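Long-range contacts in alternansucrase (PDB 6HVG), which belongs to glycoside hydrolase family 70, combining a TIM-barrel-type domain with several repeats of the choline-binding and cell-wall-binding type: residues N595-Y599 and Y1207-L1212; P587-E592 and I1234-I1240; G1375-Y1379 and D1405-S1409; G317-Y321 and Q345-K350. All coordinates share one frame; numbering follows the deposited sequence.

Overall arrangement
Interactions 1 and 2 form one continuous patch: their centres lie about 10 Å apart, both use helix 587-601, and G1209 N reaches E592 OE1 at 3.1 Å, a probable hydrogen bond. The bound calcium ion, held by E575, D581, N625 and D1159, is about 10 Å from the side chain of V589 in interaction 2. Interactions 3 and 4 sit far away, in the repeat region; the centres of 1 and 4 are about 73 Å apart. Although about a thousand residues separate them in sequence, 3 and 4 have centres about 20 Å apart and share one design: a strand carbonyl accepts from a loop NH while the next residue's aromatic ring lies beside a glycine turn.

Interaction 1 of 4, residues N595-Y599 and Y1207-L1212; sequences NWLHY and YGGEFL
Y599 lays the CE1 corner of its ring over one face of Y1207, 3.4 Å above the plane and offset toward the rim. The ring planes are inclined by 44°, and the side chains cross at about a right angle. One atom further along the same side of the ring, Y599 CD1 lies 3.8 Å from F1211 CE2, which sits near the plane of the Y599 ring at its edge. One helical turn earlier, N595 supplies the polar grip. With CG anti to the backbone N (chi1 -161°), its amide enters the bend of the opposing chain: OD1 accepts from F1211 N at 2.9 Å, in the carbonyl plane and on a lone pair, while ND2 makes a weak bond to Y1207 O at 2.9 Å. The hydroxyl of Y1116 also bonds ND2, so partners at both ends of the amide limit its rotation. The bend consists of two overlapping beta turns, type II from Y1207 to E1210 and type I from G1209 to L1212, linking helix 1203-1207 to helix 1212-1218; G1209 takes the positive-phi corner of the first. Helix 587-601 thus holds a helix-to-helix connection within the family 70 region. One residue before Y599, H598 CD2 approaches F1211 CB to 3.5 Å, its ring tilted 36° from the phenyl plane, and H598 ND1 bonds Y637 OH on helix 629-642. L1212 CG lies 3.5 Å from N595 OD1.

Interaction 2 of 4, residues P587-E592 and I1234-I1240; sequences PIVQAE and IDASTKI
A591 sets its methyl group beside D1235 O, in the close-packed part of the contact, where A591 and I1234 are both buried and several neighbouring contacts converge. The same carbonyl oxygen receives a nearly straight CA-H...O approach from I588, CA to O 3.6 Å. Just beside it D1235 N donates to P587 O, a weak bond because of its 3.3 Å length despite an angle of 172° at the hydrogen; P587 O also accepts the helical bond from A591 N. I1234 fills the next position, its CG2 lying 3.6 Å from Q590 OE1 and also against Q590 CB, while Q590 NE2 bonds N584 O and D629 OD2. At the other end of the helical segment, I1240 sends CD1 between V589 and E592, 3.7 Å from E592 CB.

The solvent side lies at the crest of the loop, where T1238 is partly exposed and S1237 exposed. Here I588 CG2 is 3.6 Å from T1238 O, and a water links the two backbones, donating to I588 O and T1238 O.

D1235 CG is anti to the backbone N (chi1 -177°), which runs the side chain alongside I588 in the same direction. Its OD1 accepts from S1237 OG on the syn lone pair and from S1237 N on the anti side, 34° out of the carboxylate plane, forming an Asx turn. With this carboxylate oxygen engaged inside the loop, and E592 turned to R1115, Y1116, Q1204 and G1209, adhesion between helix 587-601 and the loop probably rests mainly on apolar fit, supplemented by one weak backbone bond and one water.

Interaction 3 of 4, residues G1375-Y1379 and D1405-S1409; sequences GNVYY and DGTMS
Y1378 meets the 1405-1409 loop with one side of its ring. CG stands beside the backbone N (chi1 -59°), a torsion that swings the ring from the strand onto the glycine turn: CD2 reaches G1406 O at 3.4 Å, and CE2 has D1405 O at the ring edge, in plane, 3.7 Å away. The hydroxyl end passes obliquely across T1407, OH to CG2 3.9 Å. That methyl also runs alongside N1376, pointing the same way as its amide.

T1407 has OG1 between the backbone N and the carbonyl carbon (chi1 56°), and this rotation aims the hydroxyl back at D1405. OG1 donates to D1405 OD1 at 2.8 Å from the syn side, somewhat out of the carboxylate plane; T1407 N donates to the same oxygen at 3.1 Å from above that plane, completing an Asx turn. N1403 ND2 is a further partner of the hydroxyl.

Such a turn, following strand 1399-1402 and lying against the hairpin 1368-1371/1377-1380, is consistent with the hairpin-and-loop repeats of choline-binding modules, in which each hairpin packs on the next. One backbone bond marks the join: M1408 N donates to V1377 O at 3.0 Å, weak because the angle at the hydrogen is only 132°.

M1408 starts with CG anti to its N, then bends at both chi2 and chi3. The doubled bend brings CE back to V1377, 4.4 Å from its CB, and both side chains rest on F1369 of the partner strand, while M1408 additionally touches Y1400 and L1402.

Interaction 4 of 4, residues G317-Y321 and Q345-K350; sequences GNTFY and QGHLRK
H347 has the N318 amide on one face, Q345 CB over the other, and F320 at its ring edge. N318 stacks its amide with the planes only 12° apart and ND2 3.1 Å above the imidazole, offset toward the rim; Q345 CB of the same loop as H347 sits over the centre of the opposite face. ND2 has its polar partner in N1398 OD1. F320 stands nearly upright to the imidazole, its ring plane at 83° to it, with CZ 3.5 Å from H347 CE1 at the imidazole edge.

F320 also borders the turn at G346. Its CD1 is 3.4 Å from G346 O, and CE1 meets Q345 O at the phenyl edge, 3.6 Å away. CG of F320 lies beside the backbone N (chi1 -58°), which tips the ring off the strand toward the loop.

T319 gives up the most surface, and its backbone carries the polar join: L348 N donates to T319 O at 2.9 Å, while H347 CA makes a CA-H...O contact with the same oxygen. Its side chain runs next to that of L348, CB to CB 3.9 Å, and both touch F311 on the partner strand of the hairpin.

Hairpin 310-313/319-322 is thereby joined to the loop that follows strand 338-342, across adjoining cell-wall-binding and choline-binding repeat ranges. An aromatic strand residue set beside a glycine turn from the next hairpin is consistent with the solenoid-like stacking of choline-binding repeats.

Interaction 1 of 4, residues N595-Y599 and Y1207-L1212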
loop_
_atom_site.group_PDB
_atom_site.type_symbol
_atom_site.label_atom_id
_atom_site.label_comp_id
_atom_site.label_asym_id
_atom_site.label_seq_id
_atom_site.Cartn_x
_atom_site.Cartn_y
_atom_site.Cartn_z
ATOM N N ASN A 595 -7.960 29.378 5.573
ATOM C CA ASN A 595 -8.796 29.634 6.753
ATOM C C ASN A 595 -8.409 28.685 7.879
ATOM O O ASN A 595 -8.205 29.115 9.013
ATOM C CB ASN A 595 -10.285 29.466 6.422
ATOM C CG ASN A 595 -11.206 30.152 7.430
ATOM O OD1 ASN A 595 -11.301 31.383 7.455
ATOM N ND2 ASN A 595 -11.886 29.365 8.262
ATOM N N TRP A 596 -8.276 27.401 7.534
ATOM C CA TRP A 596 -7.866 26.375 8.483
ATOM C C TRP A 596 -6.492 26.661 9.027
ATOM O O TRP A 596 -6.248 26.514 10.226
ATOM C CB TRP A 596 -7.876 25.018 7.806
ATOM C CG TRP A 596 -7.720 23.830 8.720
ATOM C CD1 TRP A 596 -8.169 23.709 9.990
ATOM C CD2 TRP A 596 -7.137 22.578 8.382
ATOM N NE1 TRP A 596 -7.876 22.463 10.479
ATOM C CE2 TRP A 596 -7.241 21.752 9.502
ATOM C CE3 TRP A 596 -6.508 22.087 7.245
ATOM C CZ2 TRP A 596 -6.756 20.450 9.519
ATOM C CZ3 TRP A 596 -6.014 20.786 7.263
ATOM C CH2 TRP A 596 -6.160 19.984 8.385
ATOM N N LEU A 597 -5.595 27.077 8.143
ATOM C CA LEU A 597 -4.223 27.422 8.530
ATOM C C LEU A 597 -4.196 28.586 9.487
ATOM O O LEU A 597 -3.443 28.574 10.444
ATOM C CB LEU A 597 -3.390 27.763 7.310
ATOM C CG LEU A 597 -1.955 28.195 7.563
ATOM C CD1 LEU A 597 -1.161 27.103 8.273
ATOM C CD2 LEU A 597 -1.318 28.575 6.239
ATOM N N HIS A 598 -5.006 29.598 9.235
ATOM C CA HIS A 598 -5.108 30.729 10.150
ATOM C C HIS A 598 -5.612 30.233 11.479
ATOM O O HIS A 598 -5.069 30.591 12.524
ATOM C CB HIS A 598 -6.055 31.776 9.595
ATOM C CG HIS A 598 -6.232 32.967 10.479
ATOM N ND1 HIS A 598 -5.397 34.064 10.428
ATOM C CD2 HIS A 598 -7.184 33.257 11.394
ATOM C CE1 HIS A 598 -5.815 34.970 11.290
ATOM N NE2 HIS A 598 -6.901 34.507 11.887
ATOM N N TYR A 599 -6.640 29.390 11.438
ATOM C CA TYR A 599 -7.258 28.853 12.647
ATOM C C TYR A 599 -6.246 28.126 13.529
ATOM O O TYR A 599 -6.291 28.257 14.754
ATOM C CB TYR A 599 -8.406 27.932 12.271
ATOM C CG TYR A 599 -9.027 27.134 13.388
ATOM C CD1 TYR A 599 -10.027 27.665 14.167
ATOM C CD2 TYR A 599 -8.651 25.825 13.622
ATOM C CE1 TYR A 599 -10.646 26.912 15.150
ATOM C CE2 TYR A 599 -9.263 25.061 14.596
ATOM C CZ TYR A 599 -10.259 25.609 15.354
ATOM O OH TYR A 599 -10.874 24.869 16.345
ATOM N N TYR A 1207 -16.590 27.165 12.165
ATOM C CA TYR A 1207 -15.390 27.929 11.836
ATOM C C TYR A 1207 -15.027 28.021 10.338
ATOM O O TYR A 1207 -14.150 28.781 9.966
ATOM C CB TYR A 1207 -14.182 27.371 12.619
ATOM C CG TYR A 1207 -14.222 27.612 14.117
ATOM C CD1 TYR A 1207 -14.401 28.891 14.639
ATOM C CD2 TYR A 1207 -14.065 26.568 15.010
ATOM C CE1 TYR A 1207 -14.440 29.111 16.007
ATOM C CE2 TYR A 1207 -14.089 26.782 16.380
ATOM C CZ TYR A 1207 -14.277 28.050 16.872
ATOM O OH TYR A 1207 -14.283 28.254 18.224
ATOM N N GLY A 1208 -15.681 27.252 9.479
ATOM C CA GLY A 1208 -15.370 27.271 8.042
ATOM C C GLY A 1208 -15.476 28.663 7.451
ATOM O O GLY A 1208 -16.444 29.346 7.677
ATOM N N GLY A 1209 -14.447 29.087 6.724
ATOM C CA GLY A 1209 -14.396 30.405 6.079
ATOM C C GLY A 1209 -14.531 31.683 6.911
ATOM O O GLY A 1209 -14.490 32.784 6.366
ATOM N N GLU A 1210 -14.666 31.560 8.228
ATOM C CA GLU A 1210 -14.976 32.708 9.097
ATOM C C GLU A 1210 -13.894 33.785 9.188
ATOM O O GLU A 1210 -14.200 34.934 9.442
ATOM C CB GLU A 1210 -15.300 32.209 10.516
ATOM C CG GLU A 1210 -16.625 31.455 10.634
ATOM C CD GLU A 1210 -17.843 32.347 10.510
ATOM O OE1 GLU A 1210 -17.947 33.329 11.276
ATOM O OE2 GLU A 1210 -18.683 32.063 9.638
ATOM N N PHE A 1211 -12.638 33.407 8.990
ATOM C CA PHE A 1211 -11.500 34.306 9.178
ATOM C C PHE A 1211 -11.032 34.986 7.892
ATOM O O PHE A 1211 -10.171 35.871 7.936
ATOM C CB PHE A 1211 -10.340 33.540 9.854
ATOM C CG PHE A 1211 -10.786 32.727 11.040
ATOM C CD1 PHE A 1211 -11.224 33.353 12.199
ATOM C CD2 PHE A 1211 -10.832 31.343 10.980
ATOM C CE1 PHE A 1211 -11.676 32.611 13.279
ATOM C CE2 PHE A 1211 -11.282 30.593 12.055
ATOM C CZ PHE A 1211 -11.701 31.227 13.208
ATOM N N LEU A 1212 -11.600 34.590 6.760
ATOM C CA LEU A 1212 -11.141 35.057 5.453
ATOM C C LEU A 1212 -11.435 36.523 5.179
ATOM O O LEU A 1212 -10.623 37.224 4.570
ATOM C CB LEU A 1212 -11.782 34.227 4.340
ATOM C CG LEU A 1212 -11.391 32.747 4.276
ATOM C CD1 LEU A 1212 -12.310 31.993 3.331
ATOM C CD2 LEU A 1212 -9.946 32.561 3.850
#

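Interaction 2 of 4, residues P587-E592 and I1234-I1240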
loop_
_atom_site.group_PDB
_atom_site.type_symbol
_atom_site.label_atom_id
_atom_site.label_comp_id
_atom_site.label_asym_id
_atom_site.label_seq_id
_atom_site.Cartn_x
_atom_site.Cartn_y
_atom_site.Cartn_z
ATOM N N PRO A 587 -9.690 26.977 -6.410
ATOM C CA PRO A 587 -9.485 28.212 -5.652
ATOM C C PRO A 587 -10.317 28.355 -4.376
ATOM O O PRO A 587 -9.814 28.846 -3.368
ATOM C CB PRO A 587 -9.858 29.299 -6.664
ATOM C CG PRO A 587 -9.522 28.716 -7.997
ATOM C CD PRO A 587 -9.801 27.245 -7.866
ATOM N N ILE A 588 -11.569 27.927 -4.418
ATOM C CA ILE A 588 -12.434 27.984 -3.237
ATOM C C ILE A 588 -11.905 27.097 -2.111
ATOM O O ILE A 588 -11.938 27.483 -0.955
ATOM C CB ILE A 588 -13.897 27.612 -3.583
ATOM C CG1 ILE A 588 -14.522 28.695 -4.488
ATOM C CG2 ILE A 588 -14.741 27.491 -2.319
ATOM C CD1 ILE A 588 -15.737 28.239 -5.272
ATOM N N VAL A 589 -11.433 25.912 -2.460
ATOM C CA VAL A 589 -10.906 24.975 -1.479
ATOM C C VAL A 589 -9.555 25.478 -0.974
ATOM O O VAL A 589 -9.243 25.314 0.199
ATOM C CB VAL A 589 -10.784 23.547 -2.073
ATOM C CG1 VAL A 589 -10.033 22.598 -1.137
ATOM C CG2 VAL A 589 -12.170 23.007 -2.377
ATOM N N GLN A 590 -8.780 26.112 -1.850
ATOM C CA GLN A 590 -7.521 26.719 -1.452
ATOM C C GLN A 590 -7.721 27.794 -0.387
ATOM O O GLN A 590 -6.964 27.857 0.584
ATOM C CB GLN A 590 -6.791 27.301 -2.662
ATOM C CG GLN A 590 -6.256 26.240 -3.607
ATOM C CD GLN A 590 -5.506 26.819 -4.793
ATOM O OE1 GLN A 590 -5.502 28.030 -5.005
ATOM N NE2 GLN A 590 -4.873 25.942 -5.590
ATOM N N ALA A 591 -8.742 28.623 -0.560
ATOM C CA ALA A 591 -9.091 29.649 0.436
ATOM C C ALA A 591 -9.446 28.996 1.769
ATOM O O ALA A 591 -9.053 29.491 2.829
ATOM C CB ALA A 591 -10.268 30.511 -0.041
ATOM N N GLU A 592 -10.198 27.897 1.717
ATOM C CA GLU A 592 -10.615 27.204 2.935
ATOM C C GLU A 592 -9.404 26.606 3.675
ATOM O O GLU A 592 -9.356 26.600 4.898
ATOM C CB GLU A 592 -11.640 26.132 2.595
ATOM C CG GLU A 592 -12.007 25.227 3.753
ATOM C CD GLU A 592 -12.319 25.982 5.025
ATOM O OE1 GLU A 592 -12.805 27.125 4.949
ATOM O OE2 GLU A 592 -12.117 25.388 6.096
ATOM N N ILE A 1234 -6.702 32.671 -5.111
ATOM C CA ILE A 1234 -7.640 31.996 -4.225
ATOM C C ILE A 1234 -8.940 32.790 -4.152
ATOM O O ILE A 1234 -8.960 34.025 -4.343
ATOM C CB ILE A 1234 -7.076 31.769 -2.801
ATOM C CG1 ILE A 1234 -6.792 33.091 -2.091
ATOM C CG2 ILE A 1234 -5.802 30.923 -2.845
ATOM C CD1 ILE A 1234 -6.523 32.918 -0.612
ATOM N N ASP A 1235 -10.022 32.068 -3.891
ATOM C CA ASP A 1235 -11.350 32.631 -3.957
ATOM C C ASP A 1235 -12.037 32.479 -2.607
ATOM O O ASP A 1235 -12.524 31.410 -2.272
ATOM C CB ASP A 1235 -12.137 31.943 -5.089
ATOM C CG ASP A 1235 -13.529 32.508 -5.285
ATOM O OD1 ASP A 1235 -13.905 33.481 -4.582
ATOM O OD2 ASP A 1235 -14.258 31.951 -6.144
ATOM N N ALA A 1236 -12.059 33.560 -1.837
ATOM C CA ALA A 1236 -12.807 33.610 -0.583
ATOM C C ALA A 1236 -14.257 34.095 -0.761
ATOM O O ALA A 1236 -14.967 34.302 0.231
ATOM C CB ALA A 1236 -12.072 34.491 0.428
ATOM N N SER A 1237 -14.704 34.274 -2.006
ATOM C CA SER A 1237 -16.077 34.734 -2.265
ATOM C C SER A 1237 -17.118 33.648 -1.916
ATOM O O SER A 1237 -18.304 33.936 -1.770
ATOM C CB SER A 1237 -16.231 35.187 -3.719
ATOM O OG SER A 1237 -16.413 34.076 -4.583
ATOM N N THR A 1238 -16.660 32.404 -1.783
ATOM C CA THR A 1238 -17.498 31.279 -1.378
ATOM C C THR A 1238 -16.857 30.586 -0.164
ATOM O O THR A 1238 -15.660 30.289 -0.166
ATOM C CB THR A 1238 -17.622 30.298 -2.554
ATOM O OG1 THR A 1238 -17.926 31.037 -3.751
ATOM C CG2 THR A 1238 -18.692 29.272 -2.308
ATOM N N LYS A 1239 -17.649 30.342 0.872
ATOM C CA LYS A 1239 -17.148 29.735 2.105
ATOM C C LYS A 1239 -17.586 28.272 2.186
ATOM O O LYS A 1239 -18.684 27.949 1.756
ATOM C CB LYS A 1239 -17.667 30.489 3.336
ATOM C CG LYS A 1239 -16.847 31.691 3.746
ATOM C CD LYS A 1239 -17.374 32.981 3.165
ATOM C CE LYS A 1239 -16.478 34.153 3.524
ATOM N NZ LYS A 1239 -16.567 35.204 2.478
ATOM N N ILE A 1240 -16.736 27.405 2.749
ATOM C CA ILE A 1240 -17.047 25.979 2.902
ATOM C C ILE A 1240 -17.379 25.665 4.358
ATOM O O ILE A 1240 -16.481 25.381 5.150
ATOM C CB ILE A 1240 -15.870 25.077 2.432
ATOM C CG1 ILE A 1240 -15.485 25.393 0.983
ATOM C CG2 ILE A 1240 -16.234 23.599 2.538
ATOM C CD1 ILE A 1240 -14.247 24.667 0.484
HETATM O O HOH W 1 -13.469 29.234 1.233
#

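Interaction 3 of 4, residues G1375-Y1379 and D1405-S1409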
loop_
_atom_site.group_PDB
_atom_site.type_symbol
_atom_site.label_atom_id
_atom_site.label_comp_id
_atom_site.label_asym_id
_atom_site.label_seq_id
_atom_site.Cartn_x
_atom_site.Cartn_y
_atom_site.Cartn_z
ATOM N N GLY A 1375 -11.123 -15.359 -45.655
ATOM C CA GLY A 1375 -10.193 -16.394 -45.164
ATOM C C GLY A 1375 -9.157 -15.967 -44.130
ATOM O O GLY A 1375 -8.441 -16.811 -43.610
ATOM N N ASN A 1376 -9.112 -14.685 -43.787
ATOM C CA ASN A 1376 -8.228 -14.186 -42.733
ATOM C C ASN A 1376 -8.741 -14.528 -41.330
ATOM O O ASN A 1376 -9.918 -14.376 -41.047
ATOM C CB ASN A 1376 -8.085 -12.655 -42.805
ATOM C CG ASN A 1376 -7.597 -12.177 -44.149
ATOM O OD1 ASN A 1376 -6.416 -12.264 -44.433
ATOM N ND2 ASN A 1376 -8.496 -11.662 -44.975
ATOM N N VAL A 1377 -7.850 -14.935 -40.433
ATOM C CA VAL A 1377 -8.254 -15.309 -39.084
ATOM C C VAL A 1377 -7.918 -14.196 -38.106
ATOM O O VAL A 1377 -6.837 -13.630 -38.157
ATOM C CB VAL A 1377 -7.611 -16.639 -38.622
ATOM C CG1 VAL A 1377 -8.117 -17.002 -37.240
ATOM C CG2 VAL A 1377 -7.949 -17.751 -39.614
ATOM N N TYR A 1378 -8.872 -13.875 -37.232
ATOM C CA TYR A 1378 -8.701 -12.883 -36.174
ATOM C C TYR A 1378 -9.008 -13.554 -34.834
ATOM O O TYR A 1378 -9.570 -14.648 -34.814
ATOM C CB TYR A 1378 -9.656 -11.711 -36.389
ATOM C CG TYR A 1378 -9.501 -10.982 -37.710
ATOM C CD1 TYR A 1378 -10.023 -11.493 -38.887
ATOM C CD2 TYR A 1378 -8.835 -9.748 -37.768
ATOM C CE1 TYR A 1378 -9.873 -10.806 -40.089
ATOM C CE2 TYR A 1378 -8.686 -9.059 -38.959
ATOM C CZ TYR A 1378 -9.210 -9.581 -40.113
ATOM O OH TYR A 1378 -9.065 -8.879 -41.280
ATOM N N TYR A 1379 -8.632 -12.919 -33.723
ATOM C CA TYR A 1379 -8.991 -13.420 -32.402
ATOM C C TYR A 1379 -9.780 -12.372 -31.626
ATOM O O TYR A 1379 -9.540 -11.181 -31.757
ATOM C CB TYR A 1379 -7.744 -13.812 -31.590
ATOM C CG TYR A 1379 -8.027 -14.296 -30.161
ATOM C CD1 TYR A 1379 -8.027 -13.424 -29.088
ATOM C CD2 TYR A 1379 -8.297 -15.638 -29.898
ATOM C CE1 TYR A 1379 -8.286 -13.865 -27.797
ATOM C CE2 TYR A 1379 -8.558 -16.085 -28.605
ATOM C CZ TYR A 1379 -8.543 -15.194 -27.565
ATOM O OH TYR A 1379 -8.832 -15.635 -26.293
ATOM N N ASP A 1405 -3.056 -4.879 -38.026
ATOM C CA ASP A 1405 -4.359 -4.873 -38.700
ATOM C C ASP A 1405 -5.325 -5.955 -38.179
ATOM O O ASP A 1405 -6.429 -6.099 -38.699
ATOM C CB ASP A 1405 -4.173 -4.995 -40.229
ATOM C CG ASP A 1405 -3.528 -6.318 -40.654
ATOM O OD1 ASP A 1405 -3.280 -7.185 -39.794
ATOM O OD2 ASP A 1405 -3.253 -6.489 -41.862
ATOM N N GLY A 1406 -4.896 -6.730 -37.180
ATOM C CA GLY A 1406 -5.735 -7.746 -36.549
ATOM C C GLY A 1406 -5.452 -9.179 -37.018
ATOM O O GLY A 1406 -5.741 -10.151 -36.296
ATOM N N THR A 1407 -4.852 -9.335 -38.198
ATOM C CA THR A 1407 -4.711 -10.671 -38.784
ATOM C C THR A 1407 -3.738 -11.506 -37.973
ATOM O O THR A 1407 -2.857 -10.976 -37.294
ATOM C CB THR A 1407 -4.233 -10.639 -40.249
ATOM O OG1 THR A 1407 -3.009 -9.920 -40.346
ATOM C CG2 THR A 1407 -5.280 -9.990 -41.118
ATOM N N MET A 1408 -3.921 -12.817 -38.056
ATOM C CA MET A 1408 -3.077 -13.776 -37.362
ATOM C C MET A 1408 -1.996 -14.349 -38.283
ATOM O O MET A 1408 -2.287 -15.143 -39.179
ATOM C CB MET A 1408 -3.926 -14.918 -36.791
ATOM C CG MET A 1408 -3.086 -15.980 -36.079
ATOM S SD MET A 1408 -3.711 -17.680 -36.254
ATOM C CE MET A 1408 -3.453 -17.941 -38.006
ATOM N N SER A 1409 -0.748 -13.961 -38.032
ATOM C CA SER A 1409 0.384 -14.538 -38.738
ATOM C C SER A 1409 0.626 -15.972 -38.230
ATOM O O SER A 1409 0.890 -16.893 -39.029
ATOM C CB SER A 1409 1.623 -13.661 -38.551
ATOM O OG SER A 1409 2.503 -13.811 -39.658
#

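Interaction 4 of 4, residues G317-Y321 and Q345-K350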
loop_
_atom_site.group_PDB
_atom_site.type_symbol
_atom_site.label_atom_id
_atom_site.label_comp_id
_atom_site.label_asym_id
_atom_site.label_seq_id
_atom_site.Cartn_x
_atom_site.Cartn_y
_atom_site.Cartn_z
ATOM N N GLY A 317 -2.528 -30.770 -23.959
ATOM C CA GLY A 317 -3.976 -30.482 -23.910
ATOM C C GLY A 317 -4.686 -30.404 -25.262
ATOM O O GLY A 317 -5.861 -30.060 -25.303
ATOM N N ASN A 318 -3.971 -30.730 -26.345
ATOM C CA ASN A 318 -4.512 -30.765 -27.690
ATOM C C ASN A 318 -5.239 -32.057 -27.950
ATOM O O ASN A 318 -4.762 -33.140 -27.598
ATOM C CB ASN A 318 -3.400 -30.704 -28.737
ATOM C CG ASN A 318 -2.611 -29.431 -28.672
ATOM O OD1 ASN A 318 -1.458 -29.452 -28.301
ATOM N ND2 ASN A 318 -3.234 -28.310 -29.027
ATOM N N THR A 319 -6.369 -31.955 -28.623
ATOM C CA THR A 319 -7.135 -33.128 -28.975
ATOM C C THR A 319 -6.894 -33.449 -30.435
ATOM O O THR A 319 -6.786 -32.539 -31.251
ATOM C CB THR A 319 -8.624 -32.928 -28.676
ATOM O OG1 THR A 319 -8.770 -32.443 -27.330
ATOM C CG2 THR A 319 -9.383 -34.251 -28.839
ATOM N N PHE A 320 -6.754 -34.738 -30.743
ATOM C CA PHE A 320 -6.597 -35.217 -32.120
ATOM C C PHE A 320 -7.699 -36.227 -32.354
ATOM O O PHE A 320 -8.367 -36.638 -31.411
ATOM C CB PHE A 320 -5.243 -35.924 -32.342
ATOM C CG PHE A 320 -4.056 -35.073 -32.029
ATOM C CD1 PHE A 320 -3.324 -34.476 -33.047
ATOM C CD2 PHE A 320 -3.692 -34.831 -30.703
ATOM C CE1 PHE A 320 -2.254 -33.646 -32.743
ATOM C CE2 PHE A 320 -2.608 -34.020 -30.395
ATOM C CZ PHE A 320 -1.892 -33.418 -31.416
ATOM N N TYR A 321 -7.877 -36.625 -33.604
ATOM C CA TYR A 321 -8.730 -37.762 -33.925
ATOM C C TYR A 321 -7.895 -38.738 -34.713
ATOM O O TYR A 321 -7.164 -38.341 -35.607
ATOM C CB TYR A 321 -9.975 -37.361 -34.750
ATOM C CG TYR A 321 -10.864 -38.549 -35.037
ATOM C CD1 TYR A 321 -11.841 -38.946 -34.129
ATOM C CD2 TYR A 321 -10.686 -39.305 -36.192
ATOM C CE1 TYR A 321 -12.631 -40.064 -34.361
ATOM C CE2 TYR A 321 -11.475 -40.419 -36.443
ATOM C CZ TYR A 321 -12.448 -40.795 -35.525
ATOM O OH TYR A 321 -13.212 -41.909 -35.780
ATOM N N GLN A 345 -1.957 -28.921 -37.876
ATOM C CA GLN A 345 -1.250 -29.762 -36.914
ATOM C C GLN A 345 -2.099 -30.944 -36.413
ATOM O O GLN A 345 -1.583 -31.778 -35.687
ATOM C CB GLN A 345 -0.804 -28.937 -35.706
ATOM C CG GLN A 345 -0.012 -27.692 -36.075
ATOM C CD GLN A 345 0.843 -27.195 -34.929
ATOM O OE1 GLN A 345 0.666 -26.084 -34.430
ATOM N NE2 GLN A 345 1.769 -28.034 -34.493
ATOM N N GLY A 346 -3.385 -31.002 -36.782
ATOM C CA GLY A 346 -4.312 -32.027 -36.305
ATOM C C GLY A 346 -5.031 -31.671 -35.005
ATOM O O GLY A 346 -5.749 -32.519 -34.453
ATOM N N HIS A 347 -4.865 -30.430 -34.532
ATOM C CA HIS A 347 -5.539 -29.967 -33.317
ATOM C C HIS A 347 -7.032 -29.714 -33.560
ATOM O O HIS A 347 -7.402 -29.055 -34.508
ATOM C CB HIS A 347 -4.891 -28.693 -32.720
ATOM C CG HIS A 347 -3.432 -28.856 -32.365
ATOM N ND1 HIS A 347 -2.823 -30.093 -32.294
ATOM C CD2 HIS A 347 -2.468 -27.949 -32.053
ATOM C CE1 HIS A 347 -1.554 -29.948 -31.958
ATOM N NE2 HIS A 347 -1.311 -28.659 -31.813
ATOM N N LEU A 348 -7.876 -30.244 -32.678
ATOM C CA LEU A 348 -9.304 -29.983 -32.692
ATOM C C LEU A 348 -9.531 -28.546 -32.233
ATOM O O LEU A 348 -9.025 -28.131 -31.192
ATOM C CB LEU A 348 -10.017 -30.959 -31.759
ATOM C CG LEU A 348 -11.521 -30.763 -31.582
ATOM C CD1 LEU A 348 -12.245 -31.059 -32.875
ATOM C CD2 LEU A 348 -12.052 -31.630 -30.450
ATOM N N ARG A 349 -10.288 -27.789 -33.019
ATOM C CA ARG A 349 -10.514 -26.366 -32.739
ATOM C C ARG A 349 -11.900 -26.150 -32.143
ATOM O O ARG A 349 -12.928 -26.426 -32.776
ATOM C CB ARG A 349 -10.348 -25.546 -34.015
ATOM C CG ARG A 349 -9.080 -25.875 -34.777
ATOM C CD ARG A 349 -7.863 -25.692 -33.880
ATOM N NE ARG A 349 -7.843 -24.341 -33.314
ATOM C CZ ARG A 349 -7.083 -23.332 -33.736
ATOM N NH1 ARG A 349 -6.223 -23.480 -34.726
ATOM N NH2 ARG A 349 -7.171 -22.148 -33.139
ATOM N N LYS A 350 -11.914 -25.677 -30.911
ATOM C CA LYS A 350 -13.127 -25.408 -30.206
ATOM C C LYS A 350 -13.279 -23.909 -30.070
ATOM O O LYS A 350 -12.302 -23.184 -30.068
ATOM C CB LYS A 350 -13.075 -26.069 -28.828
ATOM C CG LYS A 350 -12.828 -27.577 -28.854
ATOM C CD LYS A 350 -12.958 -28.155 -27.456
ATOM C CE LYS A 350 -12.526 -29.603 -27.410
ATOM N NZ LYS A 350 -12.271 -30.002 -26.002
#